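Local coordinates for protein ochratoxinase (PDB 4C65) that hydrolyses the amide bond of the mycotoxin ochratoxin A with the help of zinc, releasing phenylalanine, as a carboxypeptidase of the amidohydrolase superfamily, at residues 137-150 against 192-206. Numbering follows the deposited sequence. Where two conformers were deposited one is given.
Sequences YSSGAALSQTAGHG and VRLQIRRGAKVIKVM
Leu143 and Met206 join the two segments through backbone and side chain alike. Leu143 N donates to Lys204 O at 2.8 Å, and Leu143 O accepts from Met206 N at 2.9 Å, a single parallel bridge of Leu143 with Val205 between strands whose axes are inclined at 34°. The branched end of Leu143 reaches the helix: its side chain crosses that of Val192 at about a right angle, CD1 3.7 Å from Val192 CG2, while CD2 passes the amide of Gln195, an apolar fork suited to this buried seam. Gln195, bent at chi2 (-32°), turns OE1 back to Ala141 N, which meets it 2.8 Å away in a nearly straight bond (169°) from above the amide plane; its NE2 is held by Ala191 O. Gly140, having no side chain, lets its CA sit against one face of the Arg198 guanidinium and leaves room for Gln195 OE1; Arg198 also makes a salt bridge to Glu121.

On the metal side, the Met206 chain bends at its second torsion, bringing SD to the edge of the His149 ring and CE within 3.6 Å of His149 CD2 and 3.9 Å of Ala142 CB. The methyl of Ala142 lies against the Lys204 chain, CB 3.8 Å from Lys204 CG. Lys204 is an active-site residue that binds both zinc ions, its NZ also hydrogen-bonded to Leu115 O, so this packing flanks the metal centre. Just before strand 142-144, a water donates to Ser139 O and Ala141 O and accepts from Lys204 N.

In the twisted TIM barrel, strand 203-206 pairs in parallel with 242-246, 135-138 with 109-114, and 142-144 with 179-181, while helix 185-198 lies over the seam and helix 225-237 packs against Val192 and Val205.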
loop_
_atom_site.group_PDB
_atom_site.type_symbol
_atom_site.label_atom_id
_atom_site.label_comp_id
_atom_site.label_asym_id
_atom_site.label_seq_id
_atom_site.Cartn_x
_atom_site.Cartn_y
_atom_site.Cartn_z
ATOM N N TYR A 137 -27.013 -23.619 2.830
ATOM C CA TYR A 137 -26.806 -23.055 1.520
ATOM C C TYR A 137 -26.563 -21.576 1.743
ATOM O O TYR A 137 -27.479 -20.836 2.119
ATOM C CB TYR A 137 -28.027 -23.276 0.618
ATOM C CG TYR A 137 -28.405 -24.702 0.495
ATOM C CD1 TYR A 137 -29.172 -25.313 1.454
ATOM C CD2 TYR A 137 -28.002 -25.444 -0.593
ATOM C CE1 TYR A 137 -29.527 -26.653 1.346
ATOM C CE2 TYR A 137 -28.330 -26.778 -0.715
ATOM C CZ TYR A 137 -29.098 -27.389 0.262
ATOM O OH TYR A 137 -29.438 -28.711 0.132
ATOM N N SER A 138 -25.329 -21.141 1.518
ATOM C CA SER A 138 -24.933 -19.807 1.877
ATOM C C SER A 138 -24.645 -18.961 0.647
ATOM O O SER A 138 -24.162 -19.450 -0.362
ATOM C CB SER A 138 -23.686 -19.860 2.775
ATOM O OG SER A 138 -23.257 -18.561 3.154
ATOM N N SER A 139 -24.949 -17.671 0.771
ATOM C CA SER A 139 -24.631 -16.684 -0.240
ATOM C C SER A 139 -23.185 -16.173 -0.104
ATOM O O SER A 139 -22.686 -15.457 -0.987
ATOM C CB SER A 139 -25.581 -15.509 -0.083
ATOM O OG SER A 139 -25.425 -14.976 1.221
ATOM N N GLY A 140 -22.511 -16.540 0.990
ATOM C CA GLY A 140 -21.285 -15.861 1.375
ATOM C C GLY A 140 -21.705 -14.454 1.766
ATOM O O GLY A 140 -22.676 -14.286 2.522
ATOM N N ALA A 141 -21.012 -13.451 1.244
ATOM C CA ALA A 141 -21.357 -12.060 1.529
ATOM C C ALA A 141 -22.570 -11.605 0.728
ATOM O O ALA A 141 -22.749 -12.017 -0.416
ATOM C CB ALA A 141 -20.197 -11.173 1.199
ATOM N N ALA A 142 -23.441 -10.817 1.355
ATOM C CA ALA A 142 -24.475 -10.091 0.619
ATOM C C ALA A 142 -23.738 -9.055 -0.211
ATOM O O ALA A 142 -22.798 -8.423 0.296
ATOM C CB ALA A 142 -25.445 -9.410 1.573
ATOM N N LEU A 143 -24.136 -8.906 -1.471
ATOM C CA LEU A 143 -23.541 -7.908 -2.323
ATOM C C LEU A 143 -24.317 -6.591 -2.262
ATOM O O LEU A 143 -25.531 -6.573 -2.372
ATOM C CB LEU A 143 -23.482 -8.384 -3.764
ATOM C CG LEU A 143 -22.872 -9.736 -4.105
ATOM C CD1 LEU A 143 -22.587 -9.799 -5.596
ATOM C CD2 LEU A 143 -21.599 -10.011 -3.337
ATOM N N SER A 144 -23.591 -5.487 -2.124
ATOM C CA SER A 144 -24.170 -4.168 -2.031
ATOM C C SER A 144 -23.330 -3.153 -2.771
ATOM O O SER A 144 -22.119 -3.296 -2.901
ATOM C CB SER A 144 -24.267 -3.763 -0.579
ATOM O OG SER A 144 -24.843 -2.486 -0.418
ATOM N N GLN A 145 -23.980 -2.131 -3.296
ATOM C CA GLN A 145 -23.270 -0.968 -3.797
ATOM C C GLN A 145 -22.770 -0.152 -2.605
ATOM O O GLN A 145 -23.290 -0.281 -1.508
ATOM C CB GLN A 145 -24.187 -0.113 -4.685
ATOM C CG GLN A 145 -25.465 0.341 -3.999
ATOM C CD GLN A 145 -26.084 1.506 -4.681
ATOM O OE1 GLN A 145 -26.896 1.352 -5.592
ATOM N NE2 GLN A 145 -25.711 2.698 -4.254
ATOM N N THR A 146 -21.779 0.698 -2.857
ATOM C CA THR A 146 -21.443 1.764 -1.939
ATOM C C THR A 146 -22.701 2.574 -1.673
ATOM O O THR A 146 -23.478 2.864 -2.581
ATOM C CB THR A 146 -20.344 2.668 -2.524
ATOM O OG1 THR A 146 -19.124 1.938 -2.580
ATOM C CG2 THR A 146 -20.129 3.907 -1.674
ATOM N N ALA A 147 -22.917 2.901 -0.399
ATOM C CA ALA A 147 -24.168 3.593 0.028
ATOM C C ALA A 147 -25.425 2.744 -0.164
ATOM O O ALA A 147 -26.534 3.255 -0.221
ATOM C CB ALA A 147 -24.325 4.939 -0.685
ATOM N N GLY A 148 -25.235 1.436 -0.260
ATOM C CA GLY A 148 -26.366 0.502 -0.327
ATOM C C GLY A 148 -26.674 -0.080 1.032
ATOM O O GLY A 148 -26.108 0.328 2.039
ATOM N N HIS A 149 -27.591 -1.021 1.059
ATOM C CA HIS A 149 -28.099 -1.535 2.314
ATOM C C HIS A 149 -27.072 -2.352 3.065
ATOM O O HIS A 149 -27.125 -2.452 4.273
ATOM C CB HIS A 149 -29.363 -2.350 2.086
ATOM C CG HIS A 149 -29.945 -2.919 3.339
ATOM N ND1 HIS A 149 -30.149 -2.158 4.473
ATOM C CD2 HIS A 149 -30.387 -4.161 3.635
ATOM C CE1 HIS A 149 -30.689 -2.906 5.416
ATOM N NE2 HIS A 149 -30.827 -4.126 4.938
ATOM N N GLY A 150 -26.107 -2.896 2.348
ATOM C CA GLY A 150 -24.982 -3.536 2.990
ATOM C C GLY A 150 -23.910 -2.596 3.522
ATOM O O GLY A 150 -23.055 -3.042 4.285
ATOM N N VAL A 192 -19.337 -11.539 -7.218
ATOM C CA VAL A 192 -20.044 -12.814 -7.301
ATOM C C VAL A 192 -19.031 -13.967 -7.213
ATOM O O VAL A 192 -19.227 -14.925 -6.464
ATOM C CB VAL A 192 -20.852 -12.934 -8.598
ATOM C CG1 VAL A 192 -21.454 -14.333 -8.723
ATOM C CG2 VAL A 192 -21.963 -11.907 -8.632
ATOM N N ARG A 193 -17.939 -13.854 -7.971
ATOM C CA ARG A 193 -16.941 -14.912 -8.028
ATOM C C ARG A 193 -16.308 -15.173 -6.659
ATOM O O ARG A 193 -16.064 -16.315 -6.298
ATOM C CB ARG A 193 -15.889 -14.570 -9.061
ATOM C CG ARG A 193 -16.419 -14.648 -10.479
ATOM C CD ARG A 193 -15.510 -13.955 -11.489
ATOM N NE ARG A 193 -16.164 -13.900 -12.801
ATOM C CZ ARG A 193 -15.585 -13.497 -13.926
ATOM N NH1 ARG A 193 -14.328 -13.138 -13.948
ATOM N NH2 ARG A 193 -16.273 -13.507 -15.044
ATOM N N LEU A 194 -16.097 -14.130 -5.870
ATOM C CA LEU A 194 -15.527 -14.314 -4.543
ATOM C C LEU A 194 -16.461 -15.094 -3.613
ATOM O O LEU A 194 -16.001 -15.793 -2.708
ATOM C CB LEU A 194 -15.197 -12.977 -3.917
ATOM C CG LEU A 194 -13.953 -12.244 -4.418
ATOM C CD1 LEU A 194 -13.987 -10.803 -3.945
ATOM C CD2 LEU A 194 -12.685 -12.910 -3.922
ATOM N N GLN A 195 -17.772 -15.014 -3.823
ATOM C CA GLN A 195 -18.678 -15.812 -2.996
ATOM C C GLN A 195 -18.657 -17.256 -3.452
ATOM O O GLN A 195 -18.585 -18.176 -2.626
ATOM C CB GLN A 195 -20.102 -15.259 -3.033
ATOM C CG GLN A 195 -20.211 -13.775 -2.740
ATOM C CD GLN A 195 -19.165 -13.275 -1.759
ATOM O OE1 GLN A 195 -18.998 -13.821 -0.668
ATOM N NE2 GLN A 195 -18.512 -12.158 -2.115
ATOM N N ILE A 196 -18.709 -17.479 -4.761
ATOM C CA ILE A 196 -18.605 -18.850 -5.290
ATOM C C ILE A 196 -17.309 -19.482 -4.772
ATOM O O ILE A 196 -17.292 -20.654 -4.407
ATOM C CB ILE A 196 -18.576 -18.885 -6.819
ATOM C CG1 ILE A 196 -19.863 -18.297 -7.411
ATOM C CG2 ILE A 196 -18.368 -20.299 -7.310
ATOM C CD1 ILE A 196 -21.099 -19.130 -7.156
ATOM N N ARG A 197 -16.239 -18.686 -4.757
ATOM C CA ARG A 197 -14.937 -19.130 -4.241
ATOM C C ARG A 197 -15.025 -19.773 -2.858
ATOM O O ARG A 197 -14.369 -20.786 -2.623
ATOM C CB ARG A 197 -13.951 -17.987 -4.177
ATOM C CG ARG A 197 -12.506 -18.412 -3.990
ATOM C CD ARG A 197 -11.608 -17.198 -4.032
ATOM N NE ARG A 197 -10.226 -17.595 -4.098
ATOM C CZ ARG A 197 -9.517 -18.072 -3.090
ATOM N NH1 ARG A 197 -9.992 -18.106 -1.858
ATOM N NH2 ARG A 197 -8.300 -18.470 -3.328
ATOM N N ARG A 198 -15.856 -19.193 -1.976
ATOM C CA ARG A 198 -16.035 -19.704 -0.587
ATOM C C ARG A 198 -17.016 -20.860 -0.548
ATOM O O ARG A 198 -17.173 -21.498 0.474
ATOM C CB ARG A 198 -16.334 -18.573 0.481
ATOM C CG ARG A 198 -16.408 -17.246 -0.160
ATOM C CD ARG A 198 -16.642 -16.101 0.737
ATOM N NE ARG A 198 -17.075 -16.233 2.110
ATOM C CZ ARG A 198 -17.670 -15.243 2.761
ATOM N NH1 ARG A 198 -17.916 -14.079 2.160
ATOM N NH2 ARG A 198 -18.023 -15.385 4.020
ATOM N N GLY A 199 -17.635 -21.197 -1.676
ATOM C CA GLY A 199 -18.603 -22.293 -1.725
ATOM C C GLY A 199 -20.057 -21.862 -1.712
ATOM O O GLY A 199 -20.947 -22.675 -1.453
ATOM N N ALA A 200 -20.316 -20.595 -1.998
ATOM C CA ALA A 200 -21.678 -20.110 -1.969
ATOM C C ALA A 200 -22.566 -20.908 -2.929
ATOM O O ALA A 200 -22.183 -21.201 -4.050
ATOM C CB ALA A 200 -21.724 -18.637 -2.301
ATOM N N LYS A 201 -23.733 -21.295 -2.436
ATOM C CA LYS A 201 -24.705 -22.033 -3.225
ATOM C C LYS A 201 -25.887 -21.144 -3.623
ATOM O O LYS A 201 -26.820 -21.600 -4.270
ATOM C CB LYS A 201 -25.162 -23.261 -2.457
ATOM C CG LYS A 201 -24.195 -24.415 -2.636
ATOM C CD LYS A 201 -24.481 -25.535 -1.668
ATOM C CE LYS A 201 -23.337 -26.582 -1.667
ATOM N NZ LYS A 201 -23.847 -27.961 -1.484
ATOM N N VAL A 202 -25.833 -19.883 -3.247
ATOM C CA VAL A 202 -26.759 -18.909 -3.744
ATOM C C VAL A 202 -26.031 -17.572 -3.801
ATOM O O VAL A 202 -24.982 -17.410 -3.170
ATOM C CB VAL A 202 -28.030 -18.860 -2.871
ATOM C CG1 VAL A 202 -27.745 -18.314 -1.479
ATOM C CG2 VAL A 202 -29.121 -18.024 -3.555
ATOM N N ILE A 203 -26.571 -16.615 -4.560
ATOM C CA ILE A 203 -26.059 -15.239 -4.516
ATOM C C ILE A 203 -27.128 -14.294 -3.999
ATOM O O ILE A 203 -28.286 -14.357 -4.411
ATOM C CB ILE A 203 -25.519 -14.766 -5.890
ATOM C CG1 ILE A 203 -24.369 -15.650 -6.356
ATOM C CG2 ILE A 203 -25.022 -13.311 -5.817
ATOM C CD1 ILE A 203 -23.146 -15.626 -5.456
ATOM N N LYS A 204 -26.733 -13.398 -3.103
ATOM C CA LYS A 204 -27.654 -12.393 -2.538
ATOM C C LYS A 204 -27.216 -10.983 -2.895
ATOM O O LYS A 204 -26.078 -10.611 -2.655
ATOM C CB LYS A 204 -27.723 -12.561 -1.010
ATOM C CG LYS A 204 -28.192 -11.367 -0.204
ATOM C CD LYS A 204 -29.686 -11.276 -0.022
ATOM C CE LYS A 204 -29.786 -10.189 1.097
ATOM N NZ LYS A 204 -29.155 -10.383 2.481
ATOM N N VAL A 205 -28.161 -10.176 -3.401
ATOM C CA VAL A 205 -27.921 -8.745 -3.670
ATOM C C VAL A 205 -28.872 -7.862 -2.872
ATOM O O VAL A 205 -29.971 -8.288 -2.512
ATOM C CB VAL A 205 -28.112 -8.352 -5.143
ATOM C CG1 VAL A 205 -27.128 -9.096 -5.993
ATOM C CG2 VAL A 205 -29.520 -8.637 -5.635
ATOM N N MET A 206 -28.413 -6.638 -2.587
ATOM C CA MET A 206 -29.256 -5.602 -2.038
ATOM C C MET A 206 -29.733 -4.822 -3.255
ATOM O O MET A 206 -28.953 -4.182 -3.942
ATOM C CB MET A 206 -28.466 -4.723 -1.086
ATOM C CG MET A 206 -27.802 -5.475 0.064
ATOM S SD MET A 206 -28.945 -6.435 1.081
ATOM C CE MET A 206 -27.955 -6.641 2.579
HETATM O O HOH W 1 -23.216 -22.859 0.420
HETATM O O HOH W 2 -23.906 -13.397 -2.455
HETATM O O HOH W 3 -26.825 -2.494 -3.064
#